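Long-range contact in protein Niban 2 (Homo sapiens, PDB 7CTP), which may play a role in suppressing apoptosis and may promote melanoma cell invasion in vitro, this chain holding its PH domain and a largely helical remainder: residues A[119-130]-A[159-170]. Residues are numbered along the deposited sequence; the frame is centred on the assembly and turned at random.
Sequences AGYKILTSVDQY and LILWHPYARHYY
Tyr121 lays one ring face on His163, whose CB sits 3.5 Å from the ring centroid, 13° off its normal. At the far end Tyr121 OH donates to Arg167 O (2.7 Å), in the carbonyl plane, and accepts from a water that also lies 3.1 Å from Tyr169 OH. A phenylalanine here would probably leave Arg167 O and this water without their hydroxyl partner. After Tyr121, strand 122-124, the outermost on its side of the antiparallel PH-domain sheet, pairs with strand 157-162; Lys122 with Trp162 and Leu124 with Ile160 are hydrogen-bonded pairs, Ile123 with Leu161 the non-hydrogen-bonded pair between them. Ile123 CG1 meets Leu161 CD2 on the face covered by helix 176-194, while Leu124 CD2 reaches Trp162 CB (3.7 Å) on the other. With CG anti to the backbone N (chi1 170°), the Tyr130 ring of helix 127-134 swings over to Ile160, whose CG2 makes an off-centre CH-pi contact. Tyr130 OH is gripped twice, by His168 ND1 (2.7 Å) and Tyr170 OH (2.6 Å), and the edge of Tyr170 is turned toward the face of Tyr130 in an offset edge-to-face pair. Further out, His168 NE2 donates to His163 O, so the imidazole is held at both nitrogens, probably limiting its rotation, and Ser126 OG caps the helix by accepting from Gln129 N (3.0 Å).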
ATOM      1  N   ALA A 119       0.812  -6.108  -7.969  1.00 19.44           N
ATOM      2  CA  ALA A 119       0.236  -5.816  -6.658  1.00 20.74           C
ATOM      3  C   ALA A 119      -0.136  -7.117  -5.952  1.00 19.19           C
ATOM      4  O   ALA A 119      -0.710  -8.024  -6.562  1.00 19.54           O
ATOM      5  CB  ALA A 119      -0.995  -4.918  -6.800  1.00 21.82           C
ATOM      6  N   GLY A 120       0.207  -7.209  -4.668  1.00 20.94           N
ATOM      7  CA  GLY A 120      -0.134  -8.369  -3.872  1.00 20.19           C
ATOM      8  C   GLY A 120       0.799  -9.550  -4.025  1.00 21.74           C
ATOM      9  O   GLY A 120       0.570 -10.590  -3.384  1.00 19.99           O
ATOM     10  N   TYR A 121       1.837  -9.432  -4.850  1.00 18.10           N
ATOM     11  CA  TYR A 121       2.762 -10.532  -5.073  1.00 19.87           C
ATOM     12  C   TYR A 121       3.889 -10.513  -4.046  1.00 20.03           C
ATOM     13  O   TYR A 121       4.149  -9.500  -3.385  1.00 21.41           O
ATOM     14  CB  TYR A 121       3.352 -10.476  -6.492  1.00 19.28           C
ATOM     15  CG  TYR A 121       2.459 -11.110  -7.536  1.00 20.71           C
ATOM     16  CD1 TYR A 121       1.396 -10.404  -8.090  1.00 22.87           C
ATOM     17  CD2 TYR A 121       2.672 -12.418  -7.962  1.00 18.28           C
ATOM     18  CE1 TYR A 121       0.560 -10.983  -9.042  1.00 21.13           C
ATOM     19  CE2 TYR A 121       1.844 -13.006  -8.920  1.00 19.14           C
ATOM     20  CZ  TYR A 121       0.796 -12.282  -9.453  1.00 21.08           C
ATOM     21  OH  TYR A 121      -0.032 -12.874 -10.398  1.00 21.73           O
ATOM     22  N   LYS A 122       4.538 -11.674  -3.902  1.00 20.42           N
ATOM     23  CA  LYS A 122       5.753 -11.848  -3.109  1.00 21.29           C
ATOM     24  C   LYS A 122       6.780 -12.568  -3.971  1.00 23.77           C
ATOM     25  O   LYS A 122       6.412 -13.381  -4.820  1.00 22.30           O
ATOM     26  CB  LYS A 122       5.499 -12.683  -1.842  1.00 25.37           C
ATOM     27  CG  LYS A 122       4.432 -12.135  -0.913  1.00 31.69           C
ATOM     28  CD  LYS A 122       4.956 -10.939  -0.123  1.00 41.64           C
ATOM     29  CE  LYS A 122       4.079 -10.654   1.101  1.00 47.50           C
ATOM     30  NZ  LYS A 122       3.087  -9.569   0.838  1.00 59.55           N
ATOM     31  N   ILE A 123       8.070 -12.288  -3.740  1.00 20.97           N
ATOM     32  CA  ILE A 123       9.156 -12.905  -4.505  1.00 21.13           C
ATOM     33  C   ILE A 123       9.797 -14.010  -3.682  1.00 25.01           C
ATOM     34  O   ILE A 123      10.115 -13.806  -2.506  1.00 23.08           O
ATOM     35  CB  ILE A 123      10.219 -11.874  -4.917  1.00 22.35           C
ATOM     36  CG1 ILE A 123       9.624 -10.800  -5.824  1.00 25.62           C
ATOM     37  CG2 ILE A 123      11.393 -12.570  -5.621  1.00 21.26           C
ATOM     38  CD1 ILE A 123      10.446  -9.516  -5.817  1.00 28.53           C
ATOM     39  N   LEU A 124      10.004 -15.172  -4.304  1.00 20.95           N
ATOM     40  CA  LEU A 124      10.770 -16.267  -3.715  1.00 24.39           C
ATOM     41  C   LEU A 124      12.009 -16.503  -4.565  1.00 24.42           C
ATOM     42  O   LEU A 124      11.949 -16.422  -5.797  1.00 24.62           O
ATOM     43  CB  LEU A 124       9.946 -17.564  -3.642  1.00 24.11           C
ATOM     44  CG  LEU A 124       8.690 -17.677  -2.775  1.00 32.39           C
ATOM     45  CD1 LEU A 124       8.938 -17.191  -1.357  1.00 32.12           C
ATOM     46  CD2 LEU A 124       7.512 -16.938  -3.413  1.00 34.47           C
ATOM     47  N   THR A 125      13.140 -16.797  -3.920  1.00 23.84           N
ATOM     48  CA  THR A 125      14.371 -17.046  -4.663  1.00 22.71           C
ATOM     49  C   THR A 125      14.815 -18.504  -4.596  1.00 28.28           C
ATOM     50  O   THR A 125      15.986 -18.802  -4.863  1.00 28.39           O
ATOM     51  CB  THR A 125      15.503 -16.141  -4.170  1.00 28.30           C
ATOM     52  OG1 THR A 125      15.649 -16.303  -2.762  1.00 31.67           O
ATOM     53  CG2 THR A 125      15.189 -14.690  -4.453  1.00 36.67           C
ATOM     54  N   SER A 126      13.918 -19.418  -4.233  1.00 25.36           N
ATOM     55  CA  SER A 126      14.235 -20.836  -4.326  1.00 29.76           C
ATOM     56  C   SER A 126      12.950 -21.612  -4.552  1.00 32.40           C
ATOM     57  O   SER A 126      11.873 -21.219  -4.084  1.00 26.29           O
ATOM     58  CB  SER A 126      14.983 -21.330  -3.078  1.00 35.13           C
ATOM     59  OG  SER A 126      14.115 -21.868  -2.099  1.00 28.56           O
ATOM     60  N   VAL A 127      13.071 -22.703  -5.309  1.00 27.13           N
ATOM     61  CA  VAL A 127      11.907 -23.537  -5.573  1.00 24.26           C
ATOM     62  C   VAL A 127      11.370 -24.118  -4.272  1.00 25.84           C
ATOM     63  O   VAL A 127      10.153 -24.201  -4.066  1.00 23.76           O
ATOM     64  CB  VAL A 127      12.250 -24.643  -6.587  1.00 28.24           C
ATOM     65  CG1 VAL A 127      11.076 -25.597  -6.716  1.00 28.23           C
ATOM     66  CG2 VAL A 127      12.576 -24.035  -7.938  1.00 32.83           C
ATOM     67  N   ASP A 128      12.270 -24.516  -3.364  1.00 24.45           N
ATOM     68  CA  ASP A 128      11.806 -25.146  -2.133  1.00 27.74           C
ATOM     69  C   ASP A 128      11.001 -24.174  -1.286  1.00 22.91           C
ATOM     70  O   ASP A 128       9.974 -24.551  -0.709  1.00 24.38           O
ATOM     71  CB  ASP A 128      12.974 -25.685  -1.325  1.00 28.80           C
ATOM     72  CG  ASP A 128      12.518 -26.630  -0.252  1.00 30.06           C
ATOM     73  OD1 ASP A 128      11.904 -27.666  -0.602  1.00 29.31           O
ATOM     74  OD2 ASP A 128      12.736 -26.320   0.936  1.00 28.87           O
ATOM     75  N   GLN A 129      11.462 -22.923  -1.193  1.00 23.84           N
ATOM     76  CA  GLN A 129      10.695 -21.894  -0.495  1.00 26.89           C
ATOM     77  C   GLN A 129       9.294 -21.769  -1.066  1.00 23.45           C
ATOM     78  O   GLN A 129       8.327 -21.585  -0.319  1.00 21.90           O
ATOM     79  CB  GLN A 129      11.393 -20.542  -0.606  1.00 27.93           C
ATOM     80  CG  GLN A 129      12.474 -20.273   0.394  1.00 39.11           C
ATOM     81  CD  GLN A 129      13.059 -18.889   0.206  1.00 54.76           C
ATOM     82  OE1 GLN A 129      12.695 -18.169  -0.734  1.00 47.58           O
ATOM     83  NE2 GLN A 129      13.965 -18.507   1.092  1.00 63.47           N
ATOM     84  N   TYR A 130       9.179 -21.825  -2.395  1.00 22.04           N
ATOM     85  CA  TYR A 130       7.878 -21.705  -3.051  1.00 24.31           C
ATOM     86  C   TYR A 130       6.998 -22.910  -2.751  1.00 23.61           C
ATOM     87  O   TYR A 130       5.817 -22.766  -2.419  1.00 22.72           O
ATOM     88  CB  TYR A 130       8.070 -21.544  -4.553  1.00 20.34           C
ATOM     89  CG  TYR A 130       6.799 -21.649  -5.350  1.00 20.93           C
ATOM     90  CD1 TYR A 130       5.845 -20.625  -5.326  1.00 22.90           C
ATOM     91  CD2 TYR A 130       6.541 -22.774  -6.124  1.00 21.98           C
ATOM     92  CE1 TYR A 130       4.667 -20.729  -6.066  1.00 21.54           C
ATOM     93  CE2 TYR A 130       5.376 -22.891  -6.854  1.00 27.43           C
ATOM     94  CZ  TYR A 130       4.442 -21.866  -6.822  1.00 21.70           C
ATOM     95  OH  TYR A 130       3.291 -22.002  -7.556  1.00 25.18           O
ATOM     96  N   LEU A 159      13.652 -17.005  -9.719  1.00 24.44           N
ATOM     97  CA  LEU A 159      12.864 -15.933  -9.118  1.00 22.40           C
ATOM     98  C   LEU A 159      11.407 -16.262  -9.397  1.00 22.47           C
ATOM     99  O   LEU A 159      11.009 -16.348 -10.563  1.00 26.87           O
ATOM    100  CB  LEU A 159      13.218 -14.560  -9.708  1.00 22.55           C
ATOM    101  CG  LEU A 159      13.509 -13.375  -8.786  1.00 43.42           C
ATOM    102  CD1 LEU A 159      14.484 -13.779  -7.711  1.00 44.64           C
ATOM    103  CD2 LEU A 159      14.078 -12.221  -9.588  1.00 33.18           C
ATOM    104  N   ILE A 160      10.618 -16.462  -8.346  1.00 23.13           N
ATOM    105  CA  ILE A 160       9.231 -16.894  -8.472  1.00 19.77           C
ATOM    106  C   ILE A 160       8.332 -15.813  -7.895  1.00 20.39           C
ATOM    107  O   ILE A 160       8.596 -15.293  -6.805  1.00 21.81           O
ATOM    108  CB  ILE A 160       8.996 -18.247  -7.770  1.00 20.98           C
ATOM    109  CG1 ILE A 160       9.770 -19.344  -8.502  1.00 22.37           C
ATOM    110  CG2 ILE A 160       7.498 -18.575  -7.743  1.00 22.30           C
ATOM    111  CD1 ILE A 160       9.966 -20.596  -7.675  1.00 22.59           C
ATOM    112  N   LEU A 161       7.280 -15.468  -8.633  1.00 21.00           N
ATOM    113  CA  LEU A 161       6.285 -14.509  -8.179  1.00 21.69           C
ATOM    114  C   LEU A 161       5.041 -15.267  -7.724  1.00 19.76           C
ATOM    115  O   LEU A 161       4.386 -15.928  -8.539  1.00 20.63           O
ATOM    116  CB  LEU A 161       5.922 -13.538  -9.302  1.00 22.98           C
ATOM    117  CG  LEU A 161       7.045 -12.665  -9.852  1.00 26.79           C
ATOM    118  CD1 LEU A 161       6.460 -11.672 -10.855  1.00 24.57           C
ATOM    119  CD2 LEU A 161       7.753 -11.949  -8.732  1.00 31.44           C
ATOM    120  N   TRP A 162       4.712 -15.149  -6.437  1.00 18.21           N
ATOM    121  CA  TRP A 162       3.555 -15.790  -5.827  1.00 17.40           C
ATOM    122  C   TRP A 162       2.516 -14.738  -5.452  1.00 18.76           C
ATOM    123  O   TRP A 162       2.869 -13.630  -5.048  1.00 21.54           O
ATOM    124  CB  TRP A 162       3.981 -16.567  -4.577  1.00 20.87           C
ATOM    125  CG  TRP A 162       2.857 -17.119  -3.734  1.00 21.08           C
ATOM    126  CD1 TRP A 162       2.322 -18.379  -3.798  1.00 23.65           C
ATOM    127  CD2 TRP A 162       2.168 -16.445  -2.681  1.00 21.43           C
ATOM    128  NE1 TRP A 162       1.335 -18.525  -2.854  1.00 24.32           N
ATOM    129  CE2 TRP A 162       1.219 -17.350  -2.154  1.00 23.81           C
ATOM    130  CE3 TRP A 162       2.257 -15.164  -2.131  1.00 20.37           C
ATOM    131  CZ2 TRP A 162       0.371 -17.011  -1.104  1.00 21.26           C
ATOM    132  CZ3 TRP A 162       1.412 -14.829  -1.084  1.00 26.88           C
ATOM    133  CH2 TRP A 162       0.478 -15.745  -0.590  1.00 25.63           C
ATOM    134  N   HIS A 163       1.238 -15.100  -5.567  1.00 19.40           N
ATOM    135  CA  HIS A 163       0.108 -14.264  -5.168  1.00 19.67           C
ATOM    136  C   HIS A 163      -0.907 -15.195  -4.521  1.00 18.65           C
ATOM    137  O   HIS A 163      -1.034 -16.349  -4.945  1.00 21.03           O
ATOM    138  CB  HIS A 163      -0.483 -13.545  -6.401  1.00 16.41           C
ATOM    139  CG  HIS A 163      -1.545 -12.528  -6.105  1.00 18.77           C
ATOM    140  ND1 HIS A 163      -2.832 -12.870  -5.745  1.00 18.86           N
ATOM    141  CD2 HIS A 163      -1.529 -11.176  -6.197  1.00 20.60           C
ATOM    142  CE1 HIS A 163      -3.555 -11.774  -5.592  1.00 18.12           C
ATOM    143  NE2 HIS A 163      -2.789 -10.731  -5.868  1.00 18.70           N
ATOM    144  N   PRO A 164      -1.619 -14.750  -3.477  1.00 15.53           N
ATOM    145  CA  PRO A 164      -2.536 -15.688  -2.802  1.00 17.99           C
ATOM    146  C   PRO A 164      -3.656 -16.192  -3.690  1.00 24.34           C
ATOM    147  O   PRO A 164      -4.160 -17.302  -3.449  1.00 21.66           O
ATOM    148  CB  PRO A 164      -3.074 -14.876  -1.613  1.00 19.68           C
ATOM    149  CG  PRO A 164      -2.848 -13.430  -1.994  1.00 20.31           C
ATOM    150  CD  PRO A 164      -1.579 -13.436  -2.810  1.00 18.76           C
ATOM    151  N   TYR A 165      -4.055 -15.422  -4.724  1.00 22.03           N
ATOM    152  CA  TYR A 165      -5.238 -15.735  -5.534  1.00 20.86           C
ATOM    153  C   TYR A 165      -4.968 -15.768  -7.031  1.00 24.50           C
ATOM    154  O   TYR A 165      -5.638 -16.519  -7.747  1.00 21.80           O
ATOM    155  CB  TYR A 165      -6.374 -14.710  -5.260  1.00 19.26           C
ATOM    156  CG  TYR A 165      -6.629 -14.456  -3.793  1.00 23.27           C
ATOM    157  CD1 TYR A 165      -6.990 -15.493  -2.942  1.00 26.52           C
ATOM    158  CD2 TYR A 165      -6.472 -13.190  -3.253  1.00 24.48           C
ATOM    159  CE1 TYR A 165      -7.202 -15.271  -1.605  1.00 23.65           C
ATOM    160  CE2 TYR A 165      -6.688 -12.957  -1.900  1.00 26.98           C
ATOM    161  CZ  TYR A 165      -7.046 -14.013  -1.091  1.00 28.60           C
ATOM    162  OH  TYR A 165      -7.257 -13.813   0.252  1.00 33.42           O
ATOM    163  N   ALA A 166      -4.037 -14.950  -7.529  1.00 20.21           N
ATOM    164  CA  ALA A 166      -3.785 -14.846  -8.960  1.00 23.59           C
ATOM    165  C   ALA A 166      -2.677 -15.822  -9.371  1.00 25.03           C
ATOM    166  O   ALA A 166      -2.096 -16.521  -8.541  1.00 24.44           O
ATOM    167  CB  ALA A 166      -3.427 -13.408  -9.325  1.00 21.62           C
ATOM    168  N   ARG A 167      -2.360 -15.866 -10.664  1.00 23.60           N
ATOM    169  CA  ARG A 167      -1.460 -16.918 -11.113  1.00 28.05           C
ATOM    170  C   ARG A 167      -0.033 -16.627 -10.661  1.00 22.42           C
ATOM    171  O   ARG A 167       0.327 -15.503 -10.305  1.00 20.77           O
ATOM    172  CB  ARG A 167      -1.520 -17.103 -12.633  1.00 33.24           C
ATOM    173  CG  ARG A 167      -0.824 -16.046 -13.459  1.00 31.21           C
ATOM    174  CD  ARG A 167      -0.290 -16.643 -14.778  1.00 38.02           C
ATOM    175  NE  ARG A 167       0.996 -17.325 -14.590  1.00 63.30           N
ATOM    176  CZ  ARG A 167       1.664 -17.989 -15.538  1.00 54.59           C
ATOM    177  NH1 ARG A 167       2.832 -18.572 -15.254  1.00 40.93           N
ATOM    178  NH2 ARG A 167       1.170 -18.076 -16.767  1.00 49.06           N
ATOM    179  N   HIS A 168       0.775 -17.675 -10.641  1.00 20.39           N
ATOM    180  CA  HIS A 168       2.159 -17.565 -10.217  1.00 19.59           C
ATOM    181  C   HIS A 168       3.043 -17.591 -11.449  1.00 23.94           C
ATOM    182  O   HIS A 168       2.698 -18.208 -12.458  1.00 26.35           O
ATOM    183  CB  HIS A 168       2.542 -18.699  -9.268  1.00 20.44           C
ATOM    184  CG  HIS A 168       1.623 -18.828  -8.093  1.00 25.05           C
ATOM    185  ND1 HIS A 168       1.601 -19.941  -7.281  1.00 23.49           N
ATOM    186  CD2 HIS A 168       0.697 -17.974  -7.591  1.00 22.85           C
ATOM    187  CE1 HIS A 168       0.698 -19.770  -6.329  1.00 27.25           C
ATOM    188  NE2 HIS A 168       0.130 -18.587  -6.498  1.00 20.05           N
ATOM    189  N   TYR A 169       4.172 -16.899 -11.362  1.00 23.72           N
ATOM    190  CA  TYR A 169       5.125 -16.798 -12.459  1.00 22.85           C
ATOM    191  C   TYR A 169       6.462 -17.367 -12.022  1.00 22.97           C
ATOM    192  O   TYR A 169       6.889 -17.161 -10.883  1.00 22.11           O
ATOM    193  CB  TYR A 169       5.302 -15.350 -12.899  1.00 22.64           C
ATOM    194  CG  TYR A 169       4.036 -14.719 -13.402  1.00 25.13           C
ATOM    195  CD1 TYR A 169       3.636 -14.888 -14.718  1.00 29.34           C
ATOM    196  CD2 TYR A 169       3.232 -13.963 -12.561  1.00 26.58           C
ATOM    197  CE1 TYR A 169       2.467 -14.310 -15.190  1.00 27.80           C
ATOM    198  CE2 TYR A 169       2.068 -13.380 -13.023  1.00 26.89           C
ATOM    199  CZ  TYR A 169       1.694 -13.555 -14.339  1.00 28.83           C
ATOM    200  OH  TYR A 169       0.534 -12.982 -14.807  1.00 34.30           O
ATOM    201  N   TYR A 170       7.123 -18.083 -12.931  1.00 22.38           N
ATOM    202  CA  TYR A 170       8.376 -18.760 -12.628  1.00 23.69           C
ATOM    203  C   TYR A 170       9.434 -18.303 -13.618  1.00 26.97           C
ATOM    204  O   TYR A 170       9.287 -18.513 -14.828  1.00 25.66           O
ATOM    205  CB  TYR A 170       8.200 -20.276 -12.691  1.00 23.45           C
ATOM    206  CG  TYR A 170       6.930 -20.755 -12.026  1.00 30.24           C
ATOM    207  CD1 TYR A 170       6.798 -20.730 -10.644  1.00 29.60           C
ATOM    208  CD2 TYR A 170       5.857 -21.215 -12.779  1.00 36.29           C
ATOM    209  CE1 TYR A 170       5.633 -21.169 -10.026  1.00 24.68           C
ATOM    210  CE2 TYR A 170       4.690 -21.654 -12.170  1.00 37.73           C
ATOM    211  CZ  TYR A 170       4.587 -21.626 -10.794  1.00 31.65           C
ATOM    212  OH  TYR A 170       3.426 -22.063 -10.183  1.00 35.38           O
TER
HETATM  213  O   HOH W   1      -1.383 -11.937 -12.579  1.00 37.88           O